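Local coordinates for protein CRISPR-associated endoribonuclease Cse3 (Thermus thermophilus, PDB 2Y8Y) that cleaves CRISPR repeat RNA as a Cas6-family endoribonuclease and retains the processed crRNA, at residues L173-V178 against K204-G209; L49-P54 against R100-A105; Q151-T156 against A177-G182; L10-A15 against P61-Q66. All coordinates share one frame; numbering follows the deposited sequence.

Interactions 1 and 3 share strand 173-186: residues 173-178 meet the glycine-rich loop 204-209, while 177-182 pair with strand 150-160. Their centres lie about 12 Å apart, and Ala177 takes part in both. On the other edge of that strand runs 98-110, which in interaction 2 faces strand 49-52 of the four-stranded sheet. Interaction 2 thus links the two sheets; between centres it is about 9 Å from interaction 3, about 11 Å from interaction 1 and about 13 Å from interaction 4, which pairs strands inside the four-stranded sheet. The RNA touches interaction 1, where Leu206 lies about 5 Å, side chain to side chain, from Tyr27, inferred to stabilise the transition state.

Interaction 1 of 4, residues L173-V178 against K204-G209; sequences LQVQAV and KALGLG. With nucleotides of chain B.
Val175 divides its two methyl groups between Leu206 and Leu208, two side chains of the loop that turn the same way toward strand 173-178. Its CG1, anti to the backbone N (chi1 179°), reaches CD1 of Leu208 at 3.8 Å; its CG2 meets CD1 of Leu206 at 3.8 Å. The two approaches differ: Val175 and Leu206 cross obliquely, whereas Val175 and Leu208 run past each other in opposite directions. The second branch of Leu208 is used as well, CD2 lying 3.9 Å from CB of Ala177, which makes this leucine the largest contributor on the loop side. Between the leucines, Gly207 has a positive phi (86°), as has Gly209; such glycines belong to the glycine-rich loop of the Cas6 family.

The first residue of each segment meets RNA. Leu173 lays CD2 over the face of the C2 base of chain B, 3.4 Å from its N3. Lys204 bends at its last torsion, chi4 78°, and NZ donates to OP2 of G16 of chain B at 2.8 Å and to Gly201 O as well.

No hydrogen bond joins the two segments, and only 164 Å² is buried between them. The loop therefore meets the strand through methyl contacts, while its polar bonds go elsewhere: the Gly209 backbone to Arg104, and Lys204 to the RNA backbone. Leu206 packs near Tyr27, the inferred transition-state stabiliser.

Interaction 2 of 4, residues L49-P54 against R100-A105; sequences LWRLEP and RFRLRA
The Arg51 guanidinium carries CD of Arg102 on one face, 3.4 Å above the plane and displaced toward the rim, with NE of Arg51 the nearest atom at 3.6 Å from that CD. In its plane, at the edge, are Glu53 OE1 and a water. The Arg51 NE to Glu53 OE1 salt bridge is 2.9 Å and nearly straight (165°), although the oxygen is approached from above its own carboxylate plane. The water accepts from Arg51 NH1 and from the backbone N of Arg104 (2.8 Å to N), so it bridges the segments, and Ser212 OG gives NH1 a further partner. The Arg104 guanidinium has a second water in its plane; this one accepts from Arg104 NH1 (3.0 Å) and from Leu52 N.

Arg51 and Arg102 cross at about a right angle, guanidinium planes 48° apart. Methylenes CD and CG of Arg102 lie against NE and CZ of Arg51. Beyond that, NH1 of Arg102 reaches CG of Pro54 at 4.0 Å, and its NH2 forms a salt bridge with Glu181. Glu53 beside Arg51 and Glu181 beside Arg102 probably offset the like charges of the two arginines.

No direct hydrogen bond crosses the segments. Segment 49-52, bonded on to 62-67 in the four-stranded sheet, crosses segment 100-105 at 93°, axes 8.5 Å apart; the latter belongs to strand 98-110, between 173-186 and 211-214 in the other sheet.

Interaction 3 of 4, residues Q151-T156 against A177-G182; sequences QILQDT and AVLFEG
Ile152 sets CG2 against CG1 of Val178 (3.8 Å) and lies alongside Phe180, its CG1 3.9 Å from ring atom CE1. Val178 CG1 also sits over one face of that ring, displaced toward the rim, so the three form one apolar patch. Leu179 and Glu181 point to the other face of the sheet, where Leu153 CB meets Leu179 CD2 at 3.9 Å and Leu153 CD1 packs across CB of Glu181.

The antiparallel backbone ladder fixes these positions. Gln151 and Glu181 exchange two bonds, as do Thr156 and Ala177. Between them, Leu153 N bonds to Leu179 O (2.8 Å), yet Leu179 N returns to Gln154 O (2.9 Å). The two residues Leu153 and Gln154 thus stand against the single Leu179: a beta bulge, with Leu153 at phi/psi -84°/-27°. A water donates to Gln154 OE1 at 2.7 Å and, weakly, to Ala177 O.

The charged ends have partners beyond the two strands: Glu181 OE2 pairs with Arg102, and Asp155 OD2 with Lys126. Strand 98-110 flanks the other edge of 173-186, sharing backbone bonds with Val178, Phe180 and Gly182, while helix 123-136 covers the Val178 and Phe180 face through Lys126 and Leu130.

Interaction 4 of 4, residues L10-A15 against P61-Q66; sequences LVLNPA and PVVLVQ
Leu10 and Val63 are a hydrogen-bonded antiparallel pair joining the two inner strands of a ferredoxin-like sheet, in which 5-12 lies between 62-67 and 81-89, and 49-52 forms the far edge. The pair exchanges backbone bonds: Leu10 N to Val63 O at 2.9 Å and Val63 N to Leu10 O at 2.8 Å, both nearly straight. Val11 and Val62 follow as a non-hydrogen-bonded pair, and Leu12 N then reaches Pro61 O at 3.0 Å through a more bent bond (144°). Beyond it the pairing with 61-66 ends, though the Asn13 backbone still bonds to Tyr80 on the other side.

Side chains meet mostly on the face that carries Leu10 and Val63. Leu10 places CG anti to its carbonyl carbon (chi1 -51°), and CD1 extends to CG2 of Val65 at 4.0 Å. Leu12 sets CD1 4.0 Å from CG2 of Val63. Neighbouring strands continue the packing on both sides: Trp50 and Leu52 touch Val63, while Val83 and Ala81 meet Leu10 and Leu12. The opposite face carries Val11 and Val62, a looser contact with their CG2 atoms 4.3 Å apart.

At the end of the pairing, Pro14 CG lies 4.2 Å from Pro61 CD. The chain there is held by an Asx turn, Ala15 N donating to Asn13 OD1 at 3.1 Å from above the amide plane.

Interaction 1 of 4, residues L173-V178 against K204-G209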
# COMPACT_ATOMS: atom_id res chain seq x y z
N LEU A 173 -16.81 8.07 -7.15
CA LEU A 173 -15.54 8.73 -7.43
C LEU A 173 -14.56 7.74 -8.06
O LEU A 173 -14.51 6.57 -7.68
CB LEU A 173 -14.94 9.33 -6.16
CG LEU A 173 -13.65 10.14 -6.35
CD1 LEU A 173 -13.84 11.24 -7.39
CD2 LEU A 173 -13.19 10.72 -5.02
N GLN A 174 -13.79 8.22 -9.03
CA GLN A 174 -12.78 7.40 -9.66
C GLN A 174 -11.40 7.82 -9.20
O GLN A 174 -11.04 8.99 -9.27
CB GLN A 174 -12.88 7.50 -11.18
CG GLN A 174 -14.14 6.86 -11.73
CD GLN A 174 -14.59 7.49 -13.03
OE1 GLN A 174 -14.35 8.68 -13.27
NE2 GLN A 174 -15.23 6.70 -13.87
N VAL A 175 -10.63 6.86 -8.71
CA VAL A 175 -9.31 7.12 -8.16
C VAL A 175 -8.29 6.40 -9.01
O VAL A 175 -8.34 5.18 -9.14
CB VAL A 175 -9.21 6.64 -6.70
CG1 VAL A 175 -7.82 6.90 -6.15
CG2 VAL A 175 -10.28 7.32 -5.86
N GLN A 176 -7.37 7.15 -9.60
CA GLN A 176 -6.35 6.53 -10.44
C GLN A 176 -5.39 5.68 -9.63
O GLN A 176 -4.83 6.13 -8.62
CB GLN A 176 -5.60 7.60 -11.26
CG GLN A 176 -4.66 6.96 -12.25
CD GLN A 176 -4.16 7.90 -13.30
OE1 GLN A 176 -4.35 9.12 -13.23
NE2 GLN A 176 -3.52 7.34 -14.30
N ALA A 177 -5.20 4.44 -10.06
CA ALA A 177 -4.37 3.48 -9.35
C ALA A 177 -3.27 3.00 -10.28
O ALA A 177 -3.54 2.36 -11.30
CB ALA A 177 -5.22 2.32 -8.86
N VAL A 178 -2.03 3.31 -9.91
CA VAL A 178 -0.88 3.00 -10.73
C VAL A 178 -0.04 1.98 -9.97
O VAL A 178 0.39 2.24 -8.83
CB VAL A 178 -0.05 4.27 -10.98
CG1 VAL A 178 1.17 3.96 -11.83
CG2 VAL A 178 -0.90 5.32 -11.64
N LYS A 204 -4.86 5.74 0.96
CA LYS A 204 -4.50 4.68 1.91
C LYS A 204 -5.72 3.92 2.44
O LYS A 204 -5.62 2.74 2.79
CB LYS A 204 -3.65 5.24 3.06
CG LYS A 204 -2.29 5.68 2.60
CD LYS A 204 -1.49 6.23 3.78
CE LYS A 204 -0.18 6.86 3.36
NZ LYS A 204 -0.32 8.23 2.78
N ALA A 205 -6.86 4.59 2.49
CA ALA A 205 -8.09 3.93 2.93
C ALA A 205 -8.84 3.28 1.77
O ALA A 205 -10.04 2.96 1.89
CB ALA A 205 -9.00 4.93 3.65
N LEU A 206 -8.15 3.09 0.65
CA LEU A 206 -8.74 2.47 -0.53
C LEU A 206 -7.85 1.39 -1.11
O LEU A 206 -8.10 0.92 -2.22
CB LEU A 206 -8.98 3.52 -1.62
CG LEU A 206 -9.93 4.67 -1.28
CD1 LEU A 206 -9.89 5.70 -2.39
CD2 LEU A 206 -11.34 4.15 -1.06
N GLY A 207 -6.81 1.00 -0.39
CA GLY A 207 -5.92 -0.05 -0.87
C GLY A 207 -4.81 0.47 -1.77
O GLY A 207 -4.25 -0.27 -2.59
N LEU A 208 -4.46 1.74 -1.60
CA LEU A 208 -3.30 2.31 -2.25
C LEU A 208 -2.28 2.69 -1.18
O LEU A 208 -2.63 2.81 -0.00
CB LEU A 208 -3.69 3.53 -3.10
CG LEU A 208 -4.75 3.21 -4.16
CD1 LEU A 208 -5.12 4.51 -4.88
CD2 LEU A 208 -4.22 2.17 -5.14
N GLY A 209 -1.04 2.86 -1.60
CA GLY A 209 -0.02 3.40 -0.73
C GLY A 209 0.84 2.39 0.01
O GLY A 209 1.80 2.79 0.67
P C B 2 -12.66 17.97 -7.61
OP1 C B 2 -13.46 19.22 -7.54
OP2 C B 2 -11.38 17.91 -6.86
O5' C B 2 -13.57 16.73 -7.22
C5' C B 2 -14.97 16.88 -7.08
C4' C B 2 -15.46 16.37 -5.75
O4' C B 2 -15.16 14.96 -5.62
C3' C B 2 -14.82 16.98 -4.51
O3' C B 2 -15.31 18.26 -4.20
C2' C B 2 -15.14 15.93 -3.46
O2' C B 2 -16.52 16.00 -3.11
C1' C B 2 -14.92 14.65 -4.26
N1 C B 2 -13.53 14.16 -4.13
C2 C B 2 -13.23 13.42 -2.98
O2 C B 2 -14.13 13.23 -2.15
N3 C B 2 -11.97 12.95 -2.81
C4 C B 2 -11.04 13.19 -3.74
N4 C B 2 -9.81 12.70 -3.54
C5 C B 2 -11.32 13.94 -4.92
C6 C B 2 -12.57 14.40 -5.07
P G B 16 -1.95 9.47 6.15
OP1 G B 16 -1.61 8.19 6.82
OP2 G B 16 -1.81 9.57 4.67
O5' G B 16 -3.40 9.95 6.56
C5' G B 16 -3.81 9.95 7.92
C4' G B 16 -5.22 10.48 8.06
O4' G B 16 -5.31 11.82 7.51
C3' G B 16 -6.30 9.72 7.31
O3' G B 16 -6.68 8.52 7.96
C2' G B 16 -7.41 10.75 7.24
O2' G B 16 -8.06 10.88 8.50
C1' G B 16 -6.61 12.02 6.98
N9 G B 16 -6.49 12.28 5.53
C8 G B 16 -5.42 12.04 4.70
N7 G B 16 -5.69 12.37 3.46
C5 G B 16 -7.00 12.82 3.48
C6 G B 16 -7.82 13.31 2.43
O6 G B 16 -7.55 13.45 1.23
N1 G B 16 -9.08 13.67 2.89
C2 G B 16 -9.50 13.58 4.20
N2 G B 16 -10.76 13.98 4.45
N3 G B 16 -8.74 13.13 5.19
C4 G B 16 -7.51 12.77 4.76

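Interaction 2 of 4, residues L49-P54 against R100-A105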
# COMPACT_ATOMS: atom_id res chain seq x y z
N LEU A 49 -2.79 -0.47 6.08
CA LEU A 49 -2.55 -0.41 4.64
C LEU A 49 -2.88 -1.77 4.03
O LEU A 49 -2.74 -2.80 4.69
CB LEU A 49 -1.10 -0.07 4.34
CG LEU A 49 -0.59 1.27 4.87
CD1 LEU A 49 0.93 1.37 4.72
CD2 LEU A 49 -1.28 2.41 4.13
N TRP A 50 -3.30 -1.79 2.78
CA TRP A 50 -3.54 -3.05 2.11
C TRP A 50 -3.35 -2.92 0.61
O TRP A 50 -3.30 -1.82 0.07
CB TRP A 50 -4.93 -3.61 2.44
CG TRP A 50 -6.07 -3.14 1.59
CD1 TRP A 50 -6.50 -3.70 0.42
CD2 TRP A 50 -6.97 -2.07 1.88
NE1 TRP A 50 -7.59 -3.02 -0.06
CE2 TRP A 50 -7.90 -2.02 0.82
CE3 TRP A 50 -7.06 -1.14 2.91
CZ2 TRP A 50 -8.92 -1.07 0.77
CZ3 TRP A 50 -8.08 -0.20 2.86
CH2 TRP A 50 -9.00 -0.18 1.80
N ARG A 51 -3.19 -4.06 -0.05
CA ARG A 51 -3.19 -4.11 -1.51
C ARG A 51 -3.97 -5.33 -1.95
O ARG A 51 -3.76 -6.44 -1.44
CB ARG A 51 -1.77 -4.18 -2.05
CG ARG A 51 -1.71 -4.26 -3.59
CD ARG A 51 -0.28 -4.16 -4.16
NE ARG A 51 0.60 -5.22 -3.66
CZ ARG A 51 1.59 -5.05 -2.79
NH1 ARG A 51 1.89 -3.86 -2.28
NH2 ARG A 51 2.31 -6.11 -2.41
N LEU A 52 -4.89 -5.13 -2.90
CA LEU A 52 -5.53 -6.24 -3.59
C LEU A 52 -4.61 -6.65 -4.72
O LEU A 52 -4.36 -5.85 -5.64
CB LEU A 52 -6.90 -5.83 -4.15
CG LEU A 52 -7.58 -6.86 -5.05
CD1 LEU A 52 -7.75 -8.19 -4.32
CD2 LEU A 52 -8.93 -6.34 -5.51
N GLU A 53 -4.10 -7.87 -4.64
CA GLU A 53 -3.15 -8.37 -5.64
C GLU A 53 -3.87 -8.71 -6.94
O GLU A 53 -5.06 -9.03 -6.94
CB GLU A 53 -2.41 -9.60 -5.11
CG GLU A 53 -1.61 -9.39 -3.83
CD GLU A 53 -0.30 -8.65 -4.04
OE1 GLU A 53 -0.26 -7.68 -4.82
OE2 GLU A 53 0.69 -9.05 -3.41
N PRO A 54 -3.14 -8.65 -8.06
CA PRO A 54 -3.70 -8.95 -9.38
C PRO A 54 -3.90 -10.45 -9.55
O PRO A 54 -3.33 -11.20 -8.76
CB PRO A 54 -2.62 -8.45 -10.33
CG PRO A 54 -1.36 -8.62 -9.57
CD PRO A 54 -1.69 -8.38 -8.12
N ARG A 100 13.82 -5.31 -4.06
CA ARG A 100 12.71 -5.19 -5.00
C ARG A 100 11.54 -4.53 -4.29
O ARG A 100 11.40 -4.64 -3.06
CB ARG A 100 12.28 -6.57 -5.51
CG ARG A 100 13.37 -7.33 -6.23
CD ARG A 100 12.91 -8.75 -6.60
NE ARG A 100 12.82 -9.62 -5.43
CZ ARG A 100 11.68 -9.95 -4.82
NH1 ARG A 100 10.52 -9.49 -5.26
NH2 ARG A 100 11.71 -10.75 -3.76
N PHE A 101 10.69 -3.85 -5.04
CA PHE A 101 9.51 -3.24 -4.43
C PHE A 101 8.29 -3.34 -5.33
O PHE A 101 8.39 -3.50 -6.55
CB PHE A 101 9.76 -1.78 -4.07
CG PHE A 101 9.74 -0.85 -5.25
CD1 PHE A 101 10.89 -0.63 -6.00
CD2 PHE A 101 8.56 -0.22 -5.63
CE1 PHE A 101 10.87 0.21 -7.11
CE2 PHE A 101 8.53 0.62 -6.75
CZ PHE A 101 9.68 0.84 -7.49
N ARG A 102 7.13 -3.23 -4.69
CA ARG A 102 5.85 -3.12 -5.36
C ARG A 102 5.06 -2.05 -4.63
O ARG A 102 5.06 -2.00 -3.39
CB ARG A 102 5.12 -4.46 -5.33
CG ARG A 102 3.75 -4.45 -5.99
CD ARG A 102 3.15 -5.84 -6.09
NE ARG A 102 3.86 -6.64 -7.08
CZ ARG A 102 3.33 -7.09 -8.21
NH1 ARG A 102 2.07 -6.83 -8.52
NH2 ARG A 102 4.06 -7.82 -9.05
N LEU A 103 4.40 -1.18 -5.39
CA LEU A 103 3.60 -0.12 -4.80
C LEU A 103 2.46 0.24 -5.72
O LEU A 103 2.69 0.68 -6.85
CB LEU A 103 4.43 1.15 -4.55
CG LEU A 103 3.63 2.41 -4.18
CD1 LEU A 103 2.88 2.21 -2.85
CD2 LEU A 103 4.56 3.65 -4.13
N ARG A 104 1.23 0.06 -5.23
CA ARG A 104 0.06 0.53 -5.96
C ARG A 104 -0.32 1.87 -5.36
O ARG A 104 -0.65 1.95 -4.17
CB ARG A 104 -1.10 -0.46 -5.79
CG ARG A 104 -2.15 -0.30 -6.88
CD ARG A 104 -3.36 -1.19 -6.65
NE ARG A 104 -4.19 -1.26 -7.85
CZ ARG A 104 -5.37 -1.84 -7.92
NH1 ARG A 104 -5.90 -2.40 -6.83
NH2 ARG A 104 -6.04 -1.85 -9.07
N ALA A 105 -0.26 2.93 -6.16
CA ALA A 105 -0.34 4.30 -5.65
C ALA A 105 -1.26 5.17 -6.46
O ALA A 105 -1.72 4.77 -7.53
CB ALA A 105 1.03 4.93 -5.64
O HOH W 1 0.62 -1.24 -2.82
O HOH W 2 -5.39 -2.36 -3.89

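Interaction 3 of 4, residues Q151-T156 against A177-G182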
# COMPACT_ATOMS: atom_id res chain seq x y z
N GLN A 151 8.83 -0.34 -13.49
CA GLN A 151 7.82 -0.61 -14.51
C GLN A 151 6.48 -0.17 -13.96
O GLN A 151 6.22 -0.30 -12.75
CB GLN A 151 7.68 -2.11 -14.79
CG GLN A 151 8.94 -2.93 -14.96
CD GLN A 151 8.65 -4.42 -14.80
OE1 GLN A 151 8.75 -4.97 -13.70
NE2 GLN A 151 8.26 -5.07 -15.89
N ILE A 152 5.60 0.29 -14.85
CA ILE A 152 4.19 0.43 -14.52
C ILE A 152 3.47 -0.81 -15.06
O ILE A 152 3.38 -1.00 -16.26
CB ILE A 152 3.58 1.73 -15.06
CG1 ILE A 152 4.24 2.93 -14.37
CG2 ILE A 152 2.09 1.75 -14.78
CD1 ILE A 152 3.84 4.27 -14.96
N LEU A 153 3.01 -1.65 -14.14
CA LEU A 153 2.37 -2.92 -14.51
C LEU A 153 0.90 -2.76 -14.85
O LEU A 153 0.34 -3.57 -15.59
CB LEU A 153 2.48 -3.91 -13.36
CG LEU A 153 3.87 -4.29 -12.86
CD1 LEU A 153 3.74 -5.34 -11.77
CD2 LEU A 153 4.72 -4.80 -14.00
N GLN A 154 0.28 -1.74 -14.28
CA GLN A 154 -1.15 -1.52 -14.44
C GLN A 154 -1.41 -0.07 -14.15
O GLN A 154 -0.79 0.52 -13.26
CB GLN A 154 -1.95 -2.39 -13.45
CG GLN A 154 -3.46 -2.32 -13.70
CD GLN A 154 -4.27 -2.95 -12.60
OE1 GLN A 154 -4.04 -2.69 -11.43
NE2 GLN A 154 -5.22 -3.81 -12.98
N ASP A 155 -2.30 0.53 -14.92
CA ASP A 155 -2.72 1.90 -14.69
C ASP A 155 -4.21 1.90 -14.95
O ASP A 155 -4.66 1.75 -16.10
CB ASP A 155 -1.97 2.83 -15.64
CG ASP A 155 -2.12 4.29 -15.28
OD1 ASP A 155 -3.17 4.66 -14.74
OD2 ASP A 155 -1.18 5.07 -15.56
N THR A 156 -4.98 2.04 -13.88
CA THR A 156 -6.43 1.88 -13.98
C THR A 156 -7.12 2.83 -13.00
O THR A 156 -6.48 3.74 -12.46
CB THR A 156 -6.84 0.42 -13.75
OG1 THR A 156 -8.22 0.23 -14.07
CG2 THR A 156 -6.59 -0.01 -12.30
N ALA A 177 -5.20 4.44 -10.06
CA ALA A 177 -4.37 3.48 -9.35
C ALA A 177 -3.27 3.00 -10.28
O ALA A 177 -3.54 2.36 -11.30
CB ALA A 177 -5.22 2.32 -8.86
N VAL A 178 -2.03 3.31 -9.91
CA VAL A 178 -0.88 3.00 -10.73
C VAL A 178 -0.04 1.98 -9.97
O VAL A 178 0.39 2.24 -8.83
CB VAL A 178 -0.05 4.27 -10.98
CG1 VAL A 178 1.17 3.96 -11.83
CG2 VAL A 178 -0.90 5.32 -11.64
N LEU A 179 0.15 0.81 -10.57
CA LEU A 179 0.92 -0.27 -9.96
C LEU A 179 2.36 -0.24 -10.45
O LEU A 179 2.64 -0.55 -11.61
CB LEU A 179 0.27 -1.62 -10.27
CG LEU A 179 0.96 -2.84 -9.65
CD1 LEU A 179 0.95 -2.76 -8.12
CD2 LEU A 179 0.25 -4.09 -10.12
N PHE A 180 3.27 0.14 -9.55
CA PHE A 180 4.70 0.21 -9.83
C PHE A 180 5.40 -1.03 -9.30
O PHE A 180 5.07 -1.52 -8.21
CB PHE A 180 5.35 1.39 -9.09
CG PHE A 180 4.86 2.76 -9.48
CD1 PHE A 180 5.31 3.38 -10.65
CD2 PHE A 180 4.02 3.46 -8.63
CE1 PHE A 180 4.91 4.68 -10.96
CE2 PHE A 180 3.61 4.75 -8.93
CZ PHE A 180 4.05 5.36 -10.12
N GLU A 181 6.39 -1.52 -10.04
CA GLU A 181 7.28 -2.57 -9.55
C GLU A 181 8.69 -2.25 -10.01
O GLU A 181 8.88 -1.81 -11.14
CB GLU A 181 6.87 -3.93 -10.11
CG GLU A 181 7.64 -5.08 -9.54
CD GLU A 181 7.07 -6.41 -9.96
OE1 GLU A 181 7.18 -6.75 -11.15
OE2 GLU A 181 6.50 -7.11 -9.09
N GLY A 182 9.68 -2.45 -9.16
CA GLY A 182 11.04 -2.17 -9.57
C GLY A 182 12.06 -2.56 -8.52
O GLY A 182 11.81 -3.43 -7.69
O HOH W 3 -3.21 -0.36 -10.34

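Interaction 4 of 4, residues L10-A15 against P61-Q66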
# COMPACT_ATOMS: atom_id res chain seq x y z
N LEU A 10 -4.76 -12.51 3.19
CA LEU A 10 -6.13 -13.02 3.16
C LEU A 10 -6.45 -13.52 1.76
O LEU A 10 -6.25 -12.80 0.78
CB LEU A 10 -7.14 -11.94 3.55
CG LEU A 10 -6.91 -11.15 4.84
CD1 LEU A 10 -7.86 -9.97 4.92
CD2 LEU A 10 -7.07 -12.04 6.07
N VAL A 11 -6.93 -14.75 1.65
CA VAL A 11 -7.42 -15.24 0.37
C VAL A 11 -8.94 -15.22 0.43
O VAL A 11 -9.56 -16.04 1.10
CB VAL A 11 -6.90 -16.65 0.05
CG1 VAL A 11 -7.51 -17.15 -1.24
CG2 VAL A 11 -5.38 -16.63 -0.07
N LEU A 12 -9.55 -14.26 -0.25
CA LEU A 12 -10.99 -14.08 -0.14
C LEU A 12 -11.79 -15.14 -0.89
O LEU A 12 -11.35 -15.67 -1.92
CB LEU A 12 -11.41 -12.66 -0.56
CG LEU A 12 -11.42 -11.61 0.56
CD1 LEU A 12 -10.07 -11.50 1.26
CD2 LEU A 12 -11.87 -10.26 0.04
N ASN A 13 -12.96 -15.46 -0.35
CA ASN A 13 -13.81 -16.50 -0.90
C ASN A 13 -14.88 -15.92 -1.82
O ASN A 13 -15.80 -15.24 -1.36
CB ASN A 13 -14.46 -17.28 0.24
CG ASN A 13 -15.36 -18.40 -0.25
OD1 ASN A 13 -15.29 -18.83 -1.40
ND2 ASN A 13 -16.23 -18.86 0.64
N PRO A 14 -14.76 -16.18 -3.13
CA PRO A 14 -15.70 -15.72 -4.15
C PRO A 14 -17.14 -16.12 -3.84
O PRO A 14 -18.08 -15.47 -4.29
CB PRO A 14 -15.22 -16.44 -5.42
CG PRO A 14 -13.77 -16.67 -5.18
CD PRO A 14 -13.65 -16.95 -3.71
N ALA A 15 -17.31 -17.20 -3.07
CA ALA A 15 -18.63 -17.69 -2.70
C ALA A 15 -19.31 -16.79 -1.67
O ALA A 15 -20.53 -16.81 -1.53
CB ALA A 15 -18.54 -19.11 -2.18
N PRO A 61 -8.85 -14.29 -5.18
CA PRO A 61 -8.30 -12.97 -4.87
C PRO A 61 -7.47 -12.96 -3.59
O PRO A 61 -7.87 -13.56 -2.59
CB PRO A 61 -9.55 -12.10 -4.66
CG PRO A 61 -10.65 -12.83 -5.35
CD PRO A 61 -10.33 -14.28 -5.21
N VAL A 62 -6.32 -12.29 -3.64
CA VAL A 62 -5.44 -12.15 -2.50
C VAL A 62 -5.36 -10.70 -2.02
O VAL A 62 -5.07 -9.79 -2.79
CB VAL A 62 -4.02 -12.63 -2.81
CG1 VAL A 62 -3.13 -12.44 -1.62
CG2 VAL A 62 -4.04 -14.11 -3.23
N VAL A 63 -5.61 -10.49 -0.73
CA VAL A 63 -5.44 -9.17 -0.13
C VAL A 63 -4.30 -9.24 0.87
O VAL A 63 -4.32 -10.07 1.78
CB VAL A 63 -6.71 -8.69 0.57
CG1 VAL A 63 -6.49 -7.35 1.27
CG2 VAL A 63 -7.85 -8.60 -0.41
N LEU A 64 -3.31 -8.38 0.69
CA LEU A 64 -2.21 -8.26 1.64
C LEU A 64 -2.47 -7.08 2.55
O LEU A 64 -2.70 -5.97 2.07
CB LEU A 64 -0.88 -8.07 0.91
CG LEU A 64 -0.31 -9.29 0.18
CD1 LEU A 64 -1.35 -9.92 -0.71
CD2 LEU A 64 0.92 -8.92 -0.63
N VAL A 65 -2.44 -7.32 3.86
CA VAL A 65 -2.74 -6.27 4.83
C VAL A 65 -1.55 -6.04 5.72
O VAL A 65 -1.03 -6.98 6.32
CB VAL A 65 -3.91 -6.66 5.75
CG1 VAL A 65 -4.28 -5.50 6.66
CG2 VAL A 65 -5.11 -7.13 4.93
N GLN A 66 -1.11 -4.79 5.83
CA GLN A 66 -0.07 -4.42 6.77
C GLN A 66 -0.66 -3.58 7.89
O GLN A 66 -1.40 -2.61 7.64
CB GLN A 66 1.01 -3.62 6.08
CG GLN A 66 2.13 -3.21 7.01
CD GLN A 66 3.21 -2.46 6.28
OE1 GLN A 66 4.02 -3.06 5.57
NE2 GLN A 66 3.23 -1.14 6.43